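Local coordinates for protein ATP-dependent DNA helicase uvsW (Enterobacteria phage T4, PDB 1RIF) that couples ATP hydrolysis to 3'-5' unwinding of duplex DNA and drives branch migration of Holliday junctions in phage recombination and repair, at residues Met1-Val13 against Phe71-Ile85. The protein carries 1 engineered substitution. Sequence-based numbering, arbitrary orientation.
Sequences MDIKVHFHDFSHV and FCDNFGYKAWIDPQI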
ATOM      1  N   MET A   1      18.162 -10.719 -22.109  1.00 47.10           N
ATOM      2  CA  MET A   1      17.521 -10.359 -23.406  1.00 46.96           C
ATOM      3  C   MET A   1      17.363  -8.848 -23.559  1.00 46.04           C
ATOM      4  O   MET A   1      18.357  -8.115 -23.532  1.00 47.02           O
ATOM      5  CB  MET A   1      16.165 -11.056 -23.523  1.00 48.61           C
ATOM      6  CG  MET A   1      15.374 -11.105 -22.230  1.00 49.70           C
ATOM      7  SD  MET A   1      14.012 -12.283 -22.369  1.00 53.27           S
ATOM      8  CE  MET A   1      14.827 -13.798 -21.851  1.00 48.35           C
ATOM      9  N   ASP A   2      16.129  -8.380 -23.735  1.00 44.01           N
ATOM     10  CA  ASP A   2      15.894  -6.945 -23.881  1.00 41.73           C
ATOM     11  C   ASP A   2      15.730  -6.281 -22.529  1.00 39.88           C
ATOM     12  O   ASP A   2      16.399  -5.295 -22.220  1.00 39.62           O
ATOM     13  CB  ASP A   2      14.643  -6.680 -24.720  1.00 42.75           C
ATOM     14  CG  ASP A   2      14.880  -6.886 -26.195  1.00 42.85           C
ATOM     15  OD1 ASP A   2      15.819  -6.258 -26.730  1.00 44.33           O
ATOM     16  OD2 ASP A   2      14.130  -7.666 -26.819  1.00 43.20           O
ATOM     17  N   ILE A   3      14.833  -6.840 -21.726  1.00 37.96           N
ATOM     18  CA  ILE A   3      14.545  -6.307 -20.406  1.00 35.33           C
ATOM     19  C   ILE A   3      14.494  -7.411 -19.364  1.00 34.82           C
ATOM     20  O   ILE A   3      13.807  -8.412 -19.548  1.00 35.29           O
ATOM     21  CB  ILE A   3      13.186  -5.578 -20.405  1.00 34.90           C
ATOM     22  CG1 ILE A   3      13.218  -4.411 -21.394  1.00 32.28           C
ATOM     23  CG2 ILE A   3      12.859  -5.095 -19.009  1.00 36.26           C
ATOM     24  CD1 ILE A   3      11.891  -3.731 -21.567  1.00 29.83           C
ATOM     25  N   LYS A   4      15.235  -7.228 -18.277  1.00 33.93           N
ATOM     26  CA  LYS A   4      15.255  -8.185 -17.174  1.00 33.06           C
ATOM     27  C   LYS A   4      14.850  -7.434 -15.919  1.00 32.04           C
ATOM     28  O   LYS A   4      15.531  -6.498 -15.506  1.00 31.40           O
ATOM     29  CB  LYS A   4      16.652  -8.793 -16.983  1.00 34.38           C
ATOM     30  CG  LYS A   4      16.970  -9.951 -17.923  1.00 36.07           C
ATOM     31  CD  LYS A   4      18.286 -10.616 -17.552  1.00 39.09           C
ATOM     32  CE  LYS A   4      18.561 -11.849 -18.414  1.00 41.18           C
ATOM     33  NZ  LYS A   4      19.986 -12.311 -18.322  1.00 40.82           N
ATOM     34  N   VAL A   5      13.734  -7.832 -15.320  1.00 30.59           N
ATOM     35  CA  VAL A   5      13.253  -7.175 -14.113  1.00 28.17           C
ATOM     36  C   VAL A   5      13.557  -8.026 -12.879  1.00 28.90           C
ATOM     37  O   VAL A   5      13.014  -9.118 -12.701  1.00 28.77           O
ATOM     38  CB  VAL A   5      11.741  -6.883 -14.226  1.00 26.51           C
ATOM     39  CG1 VAL A   5      11.256  -6.135 -13.005  1.00 25.76           C
ATOM     40  CG2 VAL A   5      11.478  -6.058 -15.474  1.00 24.55           C
ATOM     41  N   HIS A   6      14.442  -7.512 -12.032  1.00 29.55           N
ATOM     42  CA  HIS A   6      14.854  -8.217 -10.830  1.00 30.71           C
ATOM     43  C   HIS A   6      14.175  -7.735  -9.567  1.00 30.70           C
ATOM     44  O   HIS A   6      13.811  -6.569  -9.434  1.00 31.06           O
ATOM     45  CB  HIS A   6      16.367  -8.096 -10.623  1.00 31.88           C
ATOM     46  CG  HIS A   6      17.181  -8.666 -11.739  1.00 34.80           C
ATOM     47  ND1 HIS A   6      17.531  -7.934 -12.854  1.00 35.91           N
ATOM     48  CD2 HIS A   6      17.692  -9.906 -11.925  1.00 35.26           C
ATOM     49  CE1 HIS A   6      18.224  -8.700 -13.679  1.00 36.28           C
ATOM     50  NE2 HIS A   6      18.335  -9.902 -13.139  1.00 35.44           N
ATOM     51  N   PHE A   7      14.021  -8.653  -8.630  1.00 29.87           N
ATOM     52  CA  PHE A   7      13.423  -8.323  -7.360  1.00 30.04           C
ATOM     53  C   PHE A   7      14.433  -7.409  -6.642  1.00 31.68           C
ATOM     54  O   PHE A   7      15.645  -7.553  -6.816  1.00 31.88           O
ATOM     55  CB  PHE A   7      13.188  -9.609  -6.562  1.00 26.82           C
ATOM     56  CG  PHE A   7      12.446  -9.399  -5.276  1.00 25.08           C
ATOM     57  CD1 PHE A   7      11.053  -9.456  -5.245  1.00 23.53           C
ATOM     58  CD2 PHE A   7      13.136  -9.121  -4.098  1.00 23.12           C
ATOM     59  CE1 PHE A   7      10.362  -9.239  -4.061  1.00 20.72           C
ATOM     60  CE2 PHE A   7      12.450  -8.902  -2.910  1.00 22.85           C
ATOM     61  CZ  PHE A   7      11.058  -8.963  -2.894  1.00 21.46           C
ATOM     62  N   HIS A   8      13.922  -6.465  -5.854  1.00 32.63           N
ATOM     63  CA  HIS A   8      14.729  -5.513  -5.089  1.00 32.84           C
ATOM     64  C   HIS A   8      13.792  -5.017  -3.978  1.00 35.03           C
ATOM     65  O   HIS A   8      13.151  -3.980  -4.115  1.00 39.98           O
ATOM     66  CB  HIS A   8      15.145  -4.338  -5.984  1.00 31.27           C
ATOM     67  CG  HIS A   8      15.926  -3.281  -5.268  1.00 30.78           C
ATOM     68  ND1 HIS A   8      17.287  -3.368  -5.066  1.00 30.75           N
ATOM     69  CD2 HIS A   8      15.528  -2.143  -4.649  1.00 30.56           C
ATOM     70  CE1 HIS A   8      17.691  -2.333  -4.350  1.00 30.18           C
ATOM     71  NE2 HIS A   8      16.643  -1.576  -4.083  1.00 28.35           N
ATOM     72  N   ASP A   9      13.720  -5.752  -2.877  1.00 33.80           N
ATOM     73  CA  ASP A   9      12.809  -5.441  -1.766  1.00 29.95           C
ATOM     74  C   ASP A   9      11.346  -5.202  -2.187  1.00 27.31           C
ATOM     75  O   ASP A   9      11.009  -5.225  -3.376  1.00 24.29           O
ATOM     76  CB  ASP A   9      13.343  -4.296  -0.858  1.00 30.25           C
ATOM     77  CG  ASP A   9      13.236  -2.899  -1.474  1.00 30.74           C
ATOM     78  OD1 ASP A   9      12.302  -2.617  -2.253  1.00 30.54           O
ATOM     79  OD2 ASP A   9      14.091  -2.056  -1.126  1.00 28.84           O
ATOM     80  N   PHE A  10      10.467  -4.993  -1.211  1.00 25.59           N
ATOM     81  CA  PHE A  10       9.056  -4.810  -1.521  1.00 24.51           C
ATOM     82  C   PHE A  10       8.563  -3.413  -1.854  1.00 23.65           C
ATOM     83  O   PHE A  10       7.357  -3.191  -1.936  1.00 22.96           O
ATOM     84  CB  PHE A  10       8.199  -5.412  -0.405  1.00 22.99           C
ATOM     85  CG  PHE A  10       8.262  -6.905  -0.357  1.00 19.58           C
ATOM     86  CD1 PHE A  10       9.090  -7.552   0.548  1.00 20.17           C
ATOM     87  CD2 PHE A  10       7.546  -7.667  -1.276  1.00 20.77           C
ATOM     88  CE1 PHE A  10       9.208  -8.937   0.537  1.00 20.99           C
ATOM     89  CE2 PHE A  10       7.657  -9.056  -1.299  1.00 20.64           C
ATOM     90  CZ  PHE A  10       8.490  -9.692  -0.390  1.00 20.03           C
ATOM     91  N   SER A  11       9.482  -2.472  -2.054  1.00 23.26           N
ATOM     92  CA  SER A  11       9.075  -1.124  -2.420  1.00 22.53           C
ATOM     93  C   SER A  11       9.268  -0.924  -3.926  1.00 23.09           C
ATOM     94  O   SER A  11       8.441  -0.286  -4.583  1.00 22.95           O
ATOM     95  CB  SER A  11       9.873  -0.074  -1.630  1.00 22.66           C
ATOM     96  OG  SER A  11      11.231  -0.009  -2.039  1.00 24.55           O
ATOM     97  N   HIS A  12      10.336  -1.507  -4.476  1.00 23.68           N
ATOM     98  CA  HIS A  12      10.655  -1.374  -5.902  1.00 23.08           C
ATOM     99  C   HIS A  12      11.232  -2.626  -6.539  1.00 23.92           C
ATOM    100  O   HIS A  12      11.606  -3.572  -5.862  1.00 25.49           O
ATOM    101  CB  HIS A  12      11.702  -0.272  -6.130  1.00 22.49           C
ATOM    102  CG  HIS A  12      11.271   1.092  -5.695  1.00 21.16           C
ATOM    103  ND1 HIS A  12      11.237   1.478  -4.372  1.00 19.86           N
ATOM    104  CD2 HIS A  12      10.867   2.166  -6.412  1.00 19.11           C
ATOM    105  CE1 HIS A  12      10.833   2.734  -4.293  1.00 20.54           C
ATOM    106  NE2 HIS A  12      10.603   3.174  -5.517  1.00 20.12           N
ATOM    107  N   VAL A  13      11.304  -2.610  -7.864  1.00 24.47           N
ATOM    108  CA  VAL A  13      11.918  -3.692  -8.622  1.00 25.14           C
ATOM    109  C   VAL A  13      13.024  -2.980  -9.395  1.00 26.75           C
ATOM    110  O   VAL A  13      12.945  -1.770  -9.600  1.00 26.38           O
ATOM    111  CB  VAL A  13      10.943  -4.362  -9.621  1.00 24.23           C
ATOM    112  CG1 VAL A  13       9.935  -5.212  -8.867  1.00 24.19           C
ATOM    113  CG2 VAL A  13      10.242  -3.309 -10.465  1.00 22.81           C
ATOM    114  N   PHE A  71       4.377  -1.264 -22.075  1.00 37.96           N
ATOM    115  CA  PHE A  71       5.593  -0.730 -22.674  1.00 38.52           C
ATOM    116  C   PHE A  71       6.170  -1.696 -23.706  1.00 39.98           C
ATOM    117  O   PHE A  71       6.169  -1.412 -24.901  1.00 40.50           O
ATOM    118  CB  PHE A  71       6.629  -0.474 -21.576  1.00 37.54           C
ATOM    119  CG  PHE A  71       7.922   0.093 -22.079  1.00 37.08           C
ATOM    120  CD1 PHE A  71       8.040   1.449 -22.362  1.00 36.46           C
ATOM    121  CD2 PHE A  71       9.024  -0.733 -22.287  1.00 36.36           C
ATOM    122  CE1 PHE A  71       9.235   1.970 -22.844  1.00 36.55           C
ATOM    123  CE2 PHE A  71      10.220  -0.220 -22.769  1.00 35.29           C
ATOM    124  CZ  PHE A  71      10.326   1.132 -23.048  1.00 35.60           C
ATOM    125  N   CYS A  72       6.662  -2.836 -23.232  1.00 41.25           N
ATOM    126  CA  CYS A  72       7.258  -3.854 -24.087  1.00 42.89           C
ATOM    127  C   CYS A  72       6.420  -4.200 -25.330  1.00 42.68           C
ATOM    128  O   CYS A  72       6.978  -4.545 -26.370  1.00 42.49           O
ATOM    129  CB  CYS A  72       7.487  -5.120 -23.278  1.00 45.49           C
ATOM    130  SG  CYS A  72       5.915  -5.896 -22.824  1.00 56.13           S
ATOM    131  N   ASP A  73       5.095  -4.137 -25.226  1.00 42.12           N
ATOM    132  CA  ASP A  73       4.239  -4.431 -26.381  1.00 43.14           C
ATOM    133  C   ASP A  73       4.406  -3.336 -27.426  1.00 43.39           C
ATOM    134  O   ASP A  73       4.496  -3.606 -28.624  1.00 44.17           O
ATOM    135  CB  ASP A  73       2.755  -4.493 -25.993  1.00 43.18           C
ATOM    136  CG  ASP A  73       2.406  -5.725 -25.180  1.00 42.97           C
ATOM    137  OD1 ASP A  73       3.053  -6.778 -25.374  1.00 43.54           O
ATOM    138  OD2 ASP A  73       1.467  -5.640 -24.360  1.00 43.28           O
ATOM    139  N   ASN A  74       4.437  -2.096 -26.947  1.00 44.07           N
ATOM    140  CA  ASN A  74       4.593  -0.910 -27.787  1.00 43.68           C
ATOM    141  C   ASN A  74       5.938  -0.863 -28.533  1.00 43.42           C
ATOM    142  O   ASN A  74       5.979  -0.632 -29.746  1.00 43.33           O
ATOM    143  CB  ASN A  74       4.449   0.335 -26.910  1.00 44.00           C
ATOM    144  CG  ASN A  74       4.684   1.619 -27.669  1.00 44.52           C
ATOM    145  OD1 ASN A  74       5.113   2.621 -27.091  1.00 45.02           O
ATOM    146  ND2 ASN A  74       4.389   1.607 -28.964  1.00 44.06           N
ATOM    147  N   PHE A  75       7.034  -1.086 -27.812  1.00 41.48           N
ATOM    148  CA  PHE A  75       8.359  -1.042 -28.421  1.00 40.66           C
ATOM    149  C   PHE A  75       8.861  -2.404 -28.878  1.00 40.07           C
ATOM    150  O   PHE A  75      10.044  -2.567 -29.190  1.00 40.02           O
ATOM    151  CB  PHE A  75       9.370  -0.437 -27.447  1.00 40.88           C
ATOM    152  CG  PHE A  75       9.045   0.965 -27.024  1.00 42.14           C
ATOM    153  CD1 PHE A  75       7.984   1.219 -26.156  1.00 42.23           C
ATOM    154  CD2 PHE A  75       9.802   2.036 -27.488  1.00 42.42           C
ATOM    155  CE1 PHE A  75       7.679   2.521 -25.754  1.00 42.79           C
ATOM    156  CE2 PHE A  75       9.507   3.345 -27.092  1.00 43.83           C
ATOM    157  CZ  PHE A  75       8.442   3.586 -26.221  1.00 43.00           C
ATOM    158  N   GLY A  76       7.960  -3.377 -28.916  1.00 38.67           N
ATOM    159  CA  GLY A  76       8.335  -4.711 -29.335  1.00 38.37           C
ATOM    160  C   GLY A  76       9.492  -5.284 -28.537  1.00 39.32           C
ATOM    161  O   GLY A  76      10.377  -5.931 -29.104  1.00 39.97           O
ATOM    162  N   TYR A  77       9.494  -5.063 -27.225  1.00 37.56           N
ATOM    163  CA  TYR A  77      10.568  -5.574 -26.384  1.00 36.97           C
ATOM    164  C   TYR A  77      10.259  -6.921 -25.745  1.00 36.17           C
ATOM    165  O   TYR A  77       9.099  -7.253 -25.488  1.00 34.09           O
ATOM    166  CB  TYR A  77      10.919  -4.568 -25.280  1.00 38.09           C
ATOM    167  CG  TYR A  77      11.683  -3.352 -25.757  1.00 38.62           C
ATOM    168  CD1 TYR A  77      12.782  -3.485 -26.609  1.00 38.84           C
ATOM    169  CD2 TYR A  77      11.335  -2.070 -25.328  1.00 39.25           C
ATOM    170  CE1 TYR A  77      13.515  -2.369 -27.021  1.00 38.92           C
ATOM    171  CE2 TYR A  77      12.066  -0.945 -25.732  1.00 38.30           C
ATOM    172  CZ  TYR A  77      13.152  -1.103 -26.577  1.00 39.02           C
ATOM    173  OH  TYR A  77      13.880  -0.003 -26.974  1.00 39.04           O
ATOM    174  N   LYS A  78      11.317  -7.692 -25.504  1.00 35.87           N
ATOM    175  CA  LYS A  78      11.211  -9.003 -24.867  1.00 36.62           C
ATOM    176  C   LYS A  78      11.761  -8.855 -23.454  1.00 35.71           C
ATOM    177  O   LYS A  78      12.875  -8.353 -23.274  1.00 35.10           O
ATOM    178  CB  LYS A  78      12.032 -10.052 -25.636  1.00 37.92           C
ATOM    179  CG  LYS A  78      11.511 -10.393 -27.033  1.00 39.64           C
ATOM    180  CD  LYS A  78      10.188 -11.166 -26.995  1.00 41.95           C
ATOM    181  CE  LYS A  78       8.989 -10.289 -26.604  1.00 42.58           C
ATOM    182  NZ  LYS A  78       7.698 -11.053 -26.531  1.00 43.27           N
ATOM    183  N   ALA A  79      10.995  -9.288 -22.452  1.00 34.04           N
ATOM    184  CA  ALA A  79      11.456  -9.150 -21.077  1.00 32.53           C
ATOM    185  C   ALA A  79      11.277 -10.349 -20.151  1.00 31.53           C
ATOM    186  O   ALA A  79      10.294 -11.079 -20.246  1.00 30.86           O
ATOM    187  CB  ALA A  79      10.809  -7.933 -20.458  1.00 32.41           C
ATOM    188  N   TRP A  80      12.251 -10.532 -19.257  1.00 30.92           N
ATOM    189  CA  TRP A  80      12.244 -11.599 -18.251  1.00 29.27           C
ATOM    190  C   TRP A  80      11.924 -10.951 -16.905  1.00 29.91           C
ATOM    191  O   TRP A  80      12.568  -9.974 -16.510  1.00 28.77           O
ATOM    192  CB  TRP A  80      13.617 -12.283 -18.136  1.00 27.57           C
ATOM    193  CG  TRP A  80      13.704 -13.266 -16.966  1.00 25.48           C
ATOM    194  CD1 TRP A  80      13.180 -14.531 -16.914  1.00 25.67           C
ATOM    195  CD2 TRP A  80      14.285 -13.026 -15.668  1.00 24.04           C
ATOM    196  NE1 TRP A  80      13.391 -15.086 -15.672  1.00 24.28           N
ATOM    197  CE2 TRP A  80      14.066 -14.186 -14.888  1.00 24.20           C
ATOM    198  CE3 TRP A  80      14.963 -11.943 -15.089  1.00 23.56           C
ATOM    199  CZ2 TRP A  80      14.507 -14.295 -13.556  1.00 23.25           C
ATOM    200  CZ3 TRP A  80      15.402 -12.052 -13.758  1.00 22.10           C
ATOM    201  CH2 TRP A  80      15.170 -13.220 -13.014  1.00 21.82           C
ATOM    202  N   ILE A  81      10.940 -11.496 -16.198  1.00 29.09           N
ATOM    203  CA  ILE A  81      10.566 -10.948 -14.906  1.00 29.14           C
ATOM    204  C   ILE A  81      10.905 -11.929 -13.793  1.00 28.64           C
ATOM    205  O   ILE A  81      10.466 -13.080 -13.818  1.00 29.93           O
ATOM    206  CB  ILE A  81       9.053 -10.613 -14.844  1.00 29.85           C
ATOM    207  CG1 ILE A  81       8.690  -9.611 -15.944  1.00 29.96           C
ATOM    208  CG2 ILE A  81       8.707 -10.022 -13.487  1.00 28.73           C
ATOM    209  CD1 ILE A  81       8.720 -10.192 -17.342  1.00 33.00           C
ATOM    210  N   ASP A  82      11.697 -11.471 -12.827  1.00 27.39           N
ATOM    211  CA  ASP A  82      12.086 -12.308 -11.702  1.00 28.06           C
ATOM    212  C   ASP A  82      10.803 -12.961 -11.184  1.00 29.99           C
ATOM    213  O   ASP A  82       9.821 -12.274 -10.870  1.00 29.28           O
ATOM    214  CB  ASP A  82      12.731 -11.443 -10.618  1.00 27.70           C
ATOM    215  CG  ASP A  82      13.381 -12.260  -9.522  1.00 27.77           C
ATOM    216  OD1 ASP A  82      12.899 -13.384  -9.258  1.00 28.90           O
ATOM    217  OD2 ASP A  82      14.357 -11.773  -8.913  1.00 24.77           O
ATOM    218  N   PRO A  83      10.780 -14.300 -11.106  1.00 30.60           N
ATOM    219  CA  PRO A  83       9.580 -14.992 -10.624  1.00 30.24           C
ATOM    220  C   PRO A  83       9.132 -14.580  -9.216  1.00 29.25           C
ATOM    221  O   PRO A  83       7.947 -14.672  -8.882  1.00 28.73           O
ATOM    222  CB  PRO A  83       9.975 -16.463 -10.715  1.00 29.93           C
ATOM    223  CG  PRO A  83      11.452 -16.419 -10.471  1.00 31.83           C
ATOM    224  CD  PRO A  83      11.881 -15.254 -11.324  1.00 30.47           C
ATOM    225  N   GLN A  84      10.071 -14.115  -8.397  1.00 27.74           N
ATOM    226  CA  GLN A  84       9.732 -13.705  -7.040  1.00 28.43           C
ATOM    227  C   GLN A  84       8.770 -12.515  -7.040  1.00 29.24           C
ATOM    228  O   GLN A  84       8.016 -12.312  -6.085  1.00 29.18           O
ATOM    229  CB  GLN A  84      10.991 -13.341  -6.264  1.00 27.42           C
ATOM    230  CG  GLN A  84      10.754 -13.269  -4.778  1.00 30.68           C
ATOM    231  CD  GLN A  84      11.937 -12.707  -4.023  1.00 31.53           C
ATOM    232  OE1 GLN A  84      13.079 -12.798  -4.474  1.00 32.37           O
ATOM    233  NE2 GLN A  84      11.669 -12.131  -2.854  1.00 34.37           N
ATOM    234  N   ILE A  85       8.800 -11.743  -8.124  1.00 27.83           N
ATOM    235  CA  ILE A  85       7.953 -10.564  -8.270  1.00 27.40           C
ATOM    236  C   ILE A  85       6.469 -10.885  -8.438  1.00 26.67           C
ATOM    237  O   ILE A  85       5.610 -10.192  -7.894  1.00 25.59           O
ATOM    238  CB  ILE A  85       8.416  -9.711  -9.477  1.00 27.52           C
ATOM    239  CG1 ILE A  85       9.804  -9.128  -9.192  1.00 27.22           C
ATOM    240  CG2 ILE A  85       7.395  -8.603  -9.773  1.00 28.10           C
ATOM    241  CD1 ILE A  85      10.417  -8.368 -10.366  1.00 25.57           C
TER
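Ile3 and Val5 clasp Trp80 between them: Trp80 N donates to Ile3 O, and Trp80 O takes the N-H of Val5 at 2.7 Å in a nearly straight bond (170°). Asp82 N to Val5 O carries this parallel ladder one rung further. There the strand 79-81 gives out and a side chain takes over, since Asp82, with CG anti to its own N (chi1 -170°), brings OD2 to Phe7 N at 3.2 Å on the anti side and well out of the carboxylate plane. Its OD1 accepts from Gln84 N in an Asx turn, so one carboxylate spans both segments. From that turn the extended Gln84 side chain puts its amide over one face of the Phe7 ring, with NE2 3.2 Å from CZ. At the other end, Asp2 OD2 receives Lys78 N at 3.1 Å.

On one face of the sheet the edge of Trp80 meets the His6 ring, offset edge-to-face, with planes 61° apart; Lys4 CG lies 4.0 Å from Trp80 CE3. The other face is apolar: Ile85 CD1 touches both Val5 CG1 (3.6 Å) and Val13 CG1, while Ile3 CD1 reaches Tyr77 CB and the edge of Phe71. Helix 19-28 backs these aromatics, Glu24 binding Tyr77 OH. Strand 79-81 is outermost, within this chain, in the N-terminal domain's four-stranded mixed sheet; where its ladder ends, aspartate carboxylates replace backbone carbonyls as acceptors.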